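Local coordinates for protein putative prolyl-tRNA synthetase (Leishmania major, PDB 5XIL) that probably charges tRNA(Pro) with L-proline at the expense of ATP, this chain holding the class II catalytic core, the anticodon-binding domain and the zinc-containing C-terminal domain, at residues A[24-29]-A[40-45]; A[289-294]-A[350-355]. All blocks are in the same frame, centred on the assembly; numbering follows the deposited sequence. Where two conformers were deposited one is given.

Interaction 1 (A[24-29]-A[40-45]); sequences AEMIEY and PWAYYV
The chain leaves helix 13-23 through a Schellman motif, Glu25 taking positive phi (61°), and runs past the first turn of helix 40-60 into the short strand 27-28. The backbones come nearest at Met26 and Ala42, with CA atoms 4.8 Å apart. One water bridges the two backbones one residue earlier on each side: it donates to Glu25 O (2.8 Å) and accepts from Trp41 N (3.0 Å), an amide of the first helical turn. Trp41 holds CG anti to its backbone N (chi1 -167°), which lays CD1 of the indole alongside the loop, 3.4 Å from Ala24 O. Met26 comes to the edge of the same ring, its CG in the indole plane and 3.8 Å from Trp41 CD1. Its SD stands 5.5 Å from the centroid of the five-membered ring, an edge-on Met-aromatic contact. The turn about the CG-SD bond (chi3 89°) brings CE back to 3.9 Å from Ala42 CB. The same methyl of Ala42 packs 3.7 Å from Met26 CB, and helix 267-276 adds Ile273 against Met26. The arrangement is a helix-to-helix connection through an antiparallel strand pair, 27-28 and 37-38, that returns the chain to the start of helix 40-60.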
ATOM      1  N   ALA A  24     -16.538  -0.175  18.696  1.00 14.26           N
ATOM      2  CA  ALA A  24     -16.612  -0.356  17.234  1.00 14.39           C
ATOM      3  C   ALA A  24     -15.452  -1.200  16.721  1.00 15.42           C
ATOM      4  O   ALA A  24     -15.344  -1.439  15.518  1.00 14.93           O
ATOM      5  CB  ALA A  24     -16.659   0.981  16.513  1.00 14.21           C
ATOM      6  N   GLU A  25     -14.628  -1.710  17.631  1.00 14.44           N
ATOM      7  CA  GLU A  25     -13.488  -2.555  17.261  1.00 16.64           C
ATOM      8  C   GLU A  25     -12.473  -1.897  16.380  1.00 16.00           C
ATOM      9  O   GLU A  25     -11.941  -2.545  15.515  1.00 16.47           O
ATOM     10  CB  GLU A  25     -13.957  -3.879  16.645  1.00 17.79           C
ATOM     11  CG  GLU A  25     -14.852  -4.581  17.629  1.00 23.29           C
ATOM     12  CD  GLU A  25     -15.448  -5.873  17.085  1.00 28.84           C
ATOM     13  OE1 GLU A  25     -15.831  -5.976  15.890  1.00 34.04           O
ATOM     14  OE2 GLU A  25     -15.544  -6.749  17.912  1.00 29.82           O
ATOM     15  N   MET A  26     -12.217  -0.599  16.593  1.00 14.10           N
ATOM     16  CA  MET A  26     -11.276   0.129  15.845  1.00 14.66           C
ATOM     17  C   MET A  26      -9.870   0.032  16.380  1.00 15.60           C
ATOM     18  O   MET A  26      -8.933  -0.020  15.605  1.00 13.82           O
ATOM     19  CB  MET A  26     -11.668   1.591  15.704  1.00 16.67           C
ATOM     20  CG  MET A  26     -12.942   1.699  14.870  1.00 20.49           C
ATOM     21  SD  MET A  26     -13.628   3.356  14.674  1.00 24.94           S
ATOM     22  CE  MET A  26     -12.805   3.968  13.230  1.00 25.99           C
ATOM     23  N   ILE A  27      -9.737   0.003  17.696  1.00 16.98           N
ATOM     24  CA  ILE A  27      -8.444  -0.081  18.330  1.00 20.55           C
ATOM     25  C   ILE A  27      -8.520  -1.015  19.503  1.00 22.53           C
ATOM     26  O   ILE A  27      -9.592  -1.185  20.087  1.00 22.80           O
ATOM     27  CB  ILE A  27      -7.878   1.242  18.848  1.00 24.61           C
ATOM     28  CG1 ILE A  27      -8.725   1.807  19.971  1.00 31.05           C
ATOM     29  CG2 ILE A  27      -7.712   2.304  17.791  1.00 27.63           C
ATOM     30  CD1 ILE A  27      -7.812   2.396  21.026  1.00 30.09           C
ATOM     31  N   GLU A  28      -7.372  -1.601  19.804  1.00 24.05           N
ATOM     32  CA  GLU A  28      -7.142  -2.437  20.973  1.00 30.49           C
ATOM     33  C   GLU A  28      -5.953  -1.809  21.690  1.00 39.06           C
ATOM     34  O   GLU A  28      -4.885  -1.536  21.071  1.00 34.06           O
ATOM     35  CB  GLU A  28      -6.795  -3.842  20.481  1.00 33.54           C
ATOM     36  CG  GLU A  28      -6.608  -4.898  21.536  1.00 36.31           C
ATOM     37  CD  GLU A  28      -7.887  -5.203  22.264  1.00 36.67           C
ATOM     38  OE1 GLU A  28      -7.955  -4.768  23.404  1.00 42.15           O
ATOM     39  OE2 GLU A  28      -8.813  -5.824  21.683  1.00 35.86           O
ATOM     40  N   TYR A  29      -6.140  -1.548  22.985  1.00 44.99           N
ATOM     41  CA  TYR A  29      -5.150  -0.835  23.785  1.00 44.17           C
ATOM     42  C   TYR A  29      -3.969  -1.688  24.108  1.00 52.38           C
ATOM     43  O   TYR A  29      -4.065  -2.918  24.136  1.00 49.73           O
ATOM     44  CB  TYR A  29      -5.782  -0.316  25.057  1.00 44.35           C
ATOM     45  CG  TYR A  29      -6.217   1.078  24.888  1.00 42.70           C
ATOM     46  CD1 TYR A  29      -5.274   2.101  24.818  1.00 50.22           C
ATOM     47  CD2 TYR A  29      -7.576   1.404  24.745  1.00 47.82           C
ATOM     48  CE1 TYR A  29      -5.667   3.430  24.655  1.00 52.95           C
ATOM     49  CE2 TYR A  29      -7.980   2.729  24.577  1.00 50.99           C
ATOM     50  CZ  TYR A  29      -7.015   3.746  24.533  1.00 53.55           C
ATOM     51  OH  TYR A  29      -7.375   5.073  24.337  1.00 58.88           O
ATOM     52  N   PRO A  40      -8.939  -4.083  11.978  1.00 12.08           N
ATOM     53  CA  PRO A  40      -9.400  -3.870  10.604  1.00 11.83           C
ATOM     54  C   PRO A  40     -10.477  -2.864  10.397  1.00 11.93           C
ATOM     55  O   PRO A  40     -10.447  -2.252   9.339  1.00 11.75           O
ATOM     56  CB  PRO A  40      -9.928  -5.246  10.181  1.00 12.50           C
ATOM     57  CG  PRO A  40      -9.071  -6.139  11.000  1.00 12.76           C
ATOM     58  CD  PRO A  40      -8.904  -5.513  12.302  1.00 11.71           C
ATOM     59  N   TRP A  41     -11.413  -2.680  11.324  1.00 11.64           N
ATOM     60  CA  TRP A  41     -12.473  -1.757  11.027  1.00 12.72           C
ATOM     61  C   TRP A  41     -11.975  -0.342  10.785  1.00 12.43           C
ATOM     62  O   TRP A  41     -12.524   0.428   9.950  1.00 13.03           O
ATOM     63  CB  TRP A  41     -13.508  -1.793  12.132  1.00 13.16           C
ATOM     64  CG  TRP A  41     -14.804  -1.123  11.841  1.00 14.37           C
ATOM     65  CD1 TRP A  41     -15.320  -0.000  12.463  1.00 14.04           C
ATOM     66  CD2 TRP A  41     -15.788  -1.537  10.866  1.00 13.74           C
ATOM     67  NE1 TRP A  41     -16.547   0.296  11.918  1.00 14.01           N
ATOM     68  CE2 TRP A  41     -16.846  -0.609  10.933  1.00 14.76           C
ATOM     69  CE3 TRP A  41     -15.871  -2.601   9.951  1.00 15.72           C
ATOM     70  CZ2 TRP A  41     -17.993  -0.718  10.114  1.00 16.16           C
ATOM     71  CZ3 TRP A  41     -17.023  -2.718   9.152  1.00 17.97           C
ATOM     72  CH2 TRP A  41     -18.045  -1.760   9.216  1.00 16.35           C
ATOM     73  N   ALA A  42     -10.967   0.035  11.563  1.00 11.01           N
ATOM     74  CA  ALA A  42     -10.274   1.275  11.342  1.00 11.77           C
ATOM     75  C   ALA A  42      -9.176   1.229  10.255  1.00 10.74           C
ATOM     76  O   ALA A  42      -9.039   2.140   9.430  1.00  9.99           O
ATOM     77  CB  ALA A  42      -9.695   1.772  12.631  1.00 11.96           C
ATOM     78  N   TYR A  43      -8.334   0.198  10.286  1.00 11.44           N
ATOM     79  CA  TYR A  43      -7.276   0.061   9.290  1.00 11.41           C
ATOM     80  C   TYR A  43      -7.745   0.105   7.823  1.00 11.19           C
ATOM     81  O   TYR A  43      -7.064   0.670   6.974  1.00  9.96           O
ATOM     82  CB  TYR A  43      -6.401  -1.196   9.528  1.00 12.86           C
ATOM     83  CG  TYR A  43      -5.078  -1.052   8.800  1.00 14.16           C
ATOM     84  CD1 TYR A  43      -4.040  -0.277   9.353  1.00 15.79           C
ATOM     85  CD2 TYR A  43      -4.906  -1.521   7.502  1.00 16.21           C
ATOM     86  CE1 TYR A  43      -2.843  -0.096   8.661  1.00 16.23           C
ATOM     87  CE2 TYR A  43      -3.695  -1.341   6.814  1.00 17.50           C
ATOM     88  CZ  TYR A  43      -2.683  -0.627   7.435  1.00 18.53           C
ATOM     89  OH  TYR A  43      -1.528  -0.378   6.771  1.00 20.39           O
ATOM     90  N   TYR A  44      -8.898  -0.488   7.535  1.00 10.29           N
ATOM     91  CA  TYR A  44      -9.474  -0.473   6.181  1.00 11.45           C
ATOM     92  C   TYR A  44      -9.550   0.942   5.692  1.00 10.36           C
ATOM     93  O   TYR A  44      -9.324   1.225   4.497  1.00 11.69           O
ATOM     94  CB  TYR A  44     -10.861  -1.075   6.133  1.00 11.87           C
ATOM     95  CG  TYR A  44     -11.360  -1.207   4.763  1.00 12.53           C
ATOM     96  CD1 TYR A  44     -10.930  -2.262   3.970  1.00 14.56           C
ATOM     97  CD2 TYR A  44     -12.285  -0.303   4.240  1.00 11.94           C
ATOM     98  CE1 TYR A  44     -11.382  -2.384   2.645  1.00 15.23           C
ATOM     99  CE2 TYR A  44     -12.740  -0.386   2.935  1.00 13.05           C
ATOM    100  CZ  TYR A  44     -12.279  -1.427   2.138  1.00 14.83           C
ATOM    101  OH  TYR A  44     -12.716  -1.545   0.872  1.00 15.49           O
ATOM    102  N   VAL A  45      -9.853   1.861   6.625  1.00 11.35           N
ATOM    103  CA  VAL A  45      -9.893   3.285   6.228  1.00 10.45           C
ATOM    104  C   VAL A  45      -8.526   3.783   5.666  1.00 11.09           C
ATOM    105  O   VAL A  45      -8.480   4.387   4.643  1.00 10.56           O
ATOM    106  CB  VAL A  45     -10.395   4.179   7.374  1.00 11.02           C
ATOM    107  CG1 VAL A  45     -10.430   5.587   6.912  1.00 10.41           C
ATOM    108  CG2 VAL A  45     -11.751   3.712   7.855  1.00 11.38           C
TER
HETATM  109  O   HOH W   1     -12.024  -4.538  13.535  1.00 11.08           O

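Interaction 2 (A[289-294]-A[350-355]); sequences ASTQVI and KGVPLR
Val293 and Leu354 cross obliquely on one face of a parallel strand pair, while Ile294 and Arg355 occupy the other. On the first face, Val293 CG2 meets Leu354 CD1 at 4.1 Å, and Leu395 of helix 387-412 covers the leucine. On the reverse face Ile294 CG2, in the crowded position between backbone N and carbonyl carbon, lies 4.1 Å from Arg355 CB. The arginine then extends until it bends at chi3 (72°), its NE in a salt bridge with Glu357. The backbone of Leu354 is held twice by the neighbouring strand: its N donates to Gln292 O at 3.1 Å, nearly along the C=O axis but bent at hydrogen (141°), and its O accepts a straighter bond from Ile294 N at 3.0 Å. This alternation is that of a parallel sheet, here the mixed sheet of the anticodon-binding domain, with strand 293-297 between 330-332 and 354-358. Ahead of the strands, Val352 turns CG1 anti to its N (chi1 -173°) and sets this methyl 3.4 Å from Gln292 O and beside Thr291 O, a buried carbonyl without a polar partner. The Pro353 ring bears on Ala289, CD to CB 3.7 Å. Gly351, at positive phi, ends helix 340-350 in a Schellman motif, and turns the chain toward strand 354-358.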
ATOM      1  N   ALA A 289     -15.972   2.168   4.378  1.00 10.83           N
ATOM      2  CA  ALA A 289     -16.548   1.176   5.272  1.00 11.19           C
ATOM      3  C   ALA A 289     -16.168  -0.246   4.800  1.00 12.77           C
ATOM      4  O   ALA A 289     -16.490  -0.622   3.670  1.00 12.69           O
ATOM      5  CB  ALA A 289     -18.072   1.305   5.380  1.00 10.32           C
ATOM      6  N   SER A 290     -15.503  -0.980   5.688  1.00 12.83           N
ATOM      7  CA  SER A 290     -14.993  -2.281   5.337  1.00 14.10           C
ATOM      8  C   SER A 290     -16.182  -3.189   4.976  1.00 13.05           C
ATOM      9  O   SER A 290     -16.099  -4.001   4.038  1.00 12.84           O
ATOM     10  CB  SER A 290     -14.271  -2.871   6.531  1.00 14.09           C
ATOM     11  OG  SER A 290     -13.784  -4.103   6.144  1.00 17.05           O
ATOM     12  N   THR A 291     -17.222  -3.099   5.782  1.00 12.45           N
ATOM     13  CA  THR A 291     -18.553  -3.610   5.450  1.00 12.99           C
ATOM     14  C   THR A 291     -19.473  -2.427   5.220  1.00 13.20           C
ATOM     15  O   THR A 291     -19.621  -1.601   6.084  1.00 13.99           O
ATOM     16  CB  THR A 291     -19.091  -4.535   6.524  1.00 14.11           C
ATOM     17  OG1 THR A 291     -18.217  -5.645   6.582  1.00 13.29           O
ATOM     18  CG2 THR A 291     -20.542  -5.015   6.228  1.00 13.22           C
ATOM     19  N   GLN A 292     -20.130  -2.401   4.061  1.00 11.13           N
ATOM     20  CA  GLN A 292     -21.025  -1.298   3.700  1.00 11.16           C
ATOM     21  C   GLN A 292     -22.488  -1.660   4.044  1.00 11.92           C
ATOM     22  O   GLN A 292     -23.297  -0.799   4.400  1.00 12.62           O
ATOM     23  CB  GLN A 292     -20.885  -1.057   2.228  1.00 11.37           C
ATOM     24  CG  GLN A 292     -19.576  -0.360   1.828  1.00 11.12           C
ATOM     25  CD  GLN A 292     -19.439  -0.210   0.336  1.00 12.14           C
ATOM     26  OE1 GLN A 292     -19.683  -1.145  -0.427  1.00 13.39           O
ATOM     27  NE2 GLN A 292     -19.109   0.988  -0.108  1.00 12.24           N
ATOM     28  N   VAL A 293     -22.782  -2.940   3.942  1.00 12.50           N
ATOM     29  CA  VAL A 293     -24.146  -3.446   4.215  1.00 13.15           C
ATOM     30  C   VAL A 293     -24.067  -4.687   5.042  1.00 11.71           C
ATOM     31  O   VAL A 293     -23.379  -5.643   4.698  1.00 13.88           O
ATOM     32  CB  VAL A 293     -24.905  -3.773   2.915  1.00 14.04           C
ATOM     33  CG1 VAL A 293     -26.302  -4.310   3.241  1.00 15.93           C
ATOM     34  CG2 VAL A 293     -24.873  -2.650   1.904  1.00 14.30           C
ATOM     35  N   ILE A 294     -24.775  -4.710   6.159  1.00 11.44           N
ATOM     36  CA  ILE A 294     -24.874  -5.890   6.950  1.00 12.87           C
ATOM     37  C   ILE A 294     -26.296  -6.465   6.781  1.00 12.77           C
ATOM     38  O   ILE A 294     -27.248  -5.777   6.921  1.00 15.03           O
ATOM     39  CB  ILE A 294     -24.560  -5.661   8.420  1.00 13.07           C
ATOM     40  CG1 ILE A 294     -24.430  -6.979   9.212  1.00 14.36           C
ATOM     41  CG2 ILE A 294     -25.559  -4.762   9.106  1.00 13.83           C
ATOM     42  CD1 ILE A 294     -23.198  -7.745   8.889  1.00 15.18           C
ATOM     43  N   LYS A 350     -20.754   0.138  15.276  1.00 16.89           N
ATOM     44  CA  LYS A 350     -19.649   0.129  14.318  1.00 15.17           C
ATOM     45  C   LYS A 350     -19.875   1.115  13.248  1.00 13.79           C
ATOM     46  O   LYS A 350     -18.925   1.579  12.630  1.00 13.55           O
ATOM     47  CB  LYS A 350     -19.413  -1.253  13.719  1.00 16.69           C
ATOM     48  CG  LYS A 350     -18.838  -2.237  14.723  1.00 18.86           C
ATOM     49  CD  LYS A 350     -18.789  -3.670  14.222  1.00 19.93           C
ATOM     50  CE  LYS A 350     -17.761  -3.818  13.126  1.00 23.17           C
ATOM     51  NZ  LYS A 350     -16.413  -3.646  13.769  1.00 24.59           N
ATOM     52  N   GLY A 351     -21.134   1.459  12.987  1.00 12.54           N
ATOM     53  CA  GLY A 351     -21.427   2.441  11.985  1.00 12.67           C
ATOM     54  C   GLY A 351     -21.581   1.924  10.580  1.00 11.89           C
ATOM     55  O   GLY A 351     -21.425   2.705   9.638  1.00 12.06           O
ATOM     56  N   VAL A 352     -21.973   0.658  10.415  1.00 11.98           N
ATOM     57  CA  VAL A 352     -22.204   0.104   9.096  0.73 11.48           C
ATOM     58  C   VAL A 352     -23.218   0.974   8.407  1.00 10.58           C
ATOM     59  O   VAL A 352     -24.183   1.274   9.017  1.00 10.10           O
ATOM     60  CB  VAL A 352     -22.800  -1.296   9.097  0.73 12.73           C
ATOM     61  CG1 VAL A 352     -22.822  -1.788   7.646  0.73 11.64           C
ATOM     62  CG2 VAL A 352     -21.973  -2.193   9.947  0.73 14.27           C
ATOM     63  N   PRO A 353     -22.932   1.474   7.213  1.00  9.95           N
ATOM     64  CA  PRO A 353     -23.838   2.423   6.585  1.00  9.65           C
ATOM     65  C   PRO A 353     -25.326   1.944   6.422  1.00 11.72           C
ATOM     66  O   PRO A 353     -26.256   2.747   6.608  1.00 11.78           O
ATOM     67  CB  PRO A 353     -23.193   2.614   5.235  1.00 10.50           C
ATOM     68  CG  PRO A 353     -21.736   2.539   5.466  1.00 10.39           C
ATOM     69  CD  PRO A 353     -21.611   1.524   6.565  1.00 10.63           C
ATOM     70  N   LEU A 354     -25.510   0.674   6.048  1.00 10.51           N
ATOM     71  CA  LEU A 354     -26.865   0.161   5.756  1.00 11.14           C
ATOM     72  C   LEU A 354     -27.051  -1.151   6.439  1.00 11.48           C
ATOM     73  O   LEU A 354     -26.125  -2.013   6.476  1.00 12.39           O
ATOM     74  CB  LEU A 354     -27.057  -0.034   4.268  1.00 11.66           C
ATOM     75  CG  LEU A 354     -27.041   1.171   3.341  1.00 11.41           C
ATOM     76  CD1 LEU A 354     -27.132   0.796   1.892  1.00 11.68           C
ATOM     77  CD2 LEU A 354     -28.082   2.175   3.776  1.00 11.85           C
ATOM     78  N   ARG A 355     -28.224  -1.353   7.022  1.00 11.89           N
ATOM     79  CA  ARG A 355     -28.569  -2.610   7.560  1.00 12.24           C
ATOM     80  C   ARG A 355     -29.826  -3.140   6.802  1.00 12.63           C
ATOM     81  O   ARG A 355     -30.768  -2.394   6.629  1.00 12.93           O
ATOM     82  CB  ARG A 355     -28.936  -2.506   9.001  1.00 13.55           C
ATOM     83  CG  ARG A 355     -29.580  -3.804   9.533  1.00 15.95           C
ATOM     84  CD  ARG A 355     -29.930  -3.726  11.001  1.00 18.08           C
ATOM     85  NE  ARG A 355     -31.060  -2.868  11.330  1.00 20.01           N
ATOM     86  CZ  ARG A 355     -31.014  -1.867  12.198  1.00 21.70           C
ATOM     87  NH1 ARG A 355     -29.857  -1.490  12.762  1.00 22.42           N
ATOM     88  NH2 ARG A 355     -32.125  -1.176  12.460  1.00 22.42           N
TER

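In the fold
Interactions 1 and 2 have centres about 14 Å apart and meet chiefly through Trp41 and Lys350. Trp41 NE1 probably donates to Lys350 O (2.8 Å), at the end of helix 340-350, while Lys350 NZ reaches back to Ala24 O (3.0 Å), forms a salt bridge with Glu25 OE1 and makes a cation-pi contact with the indole. The far rim of that ring packs on segment 289-294, Trp41 CZ3 being 3.4 Å from Thr291 N, and Tyr44 CD2 lies 3.5 Å from Ser290 CA. The linker after helix 13-23 and the first turn of helix 40-60 are thus joined to the anticodon-binding domain. Both contacts lie away from the magnesium and zinc sites.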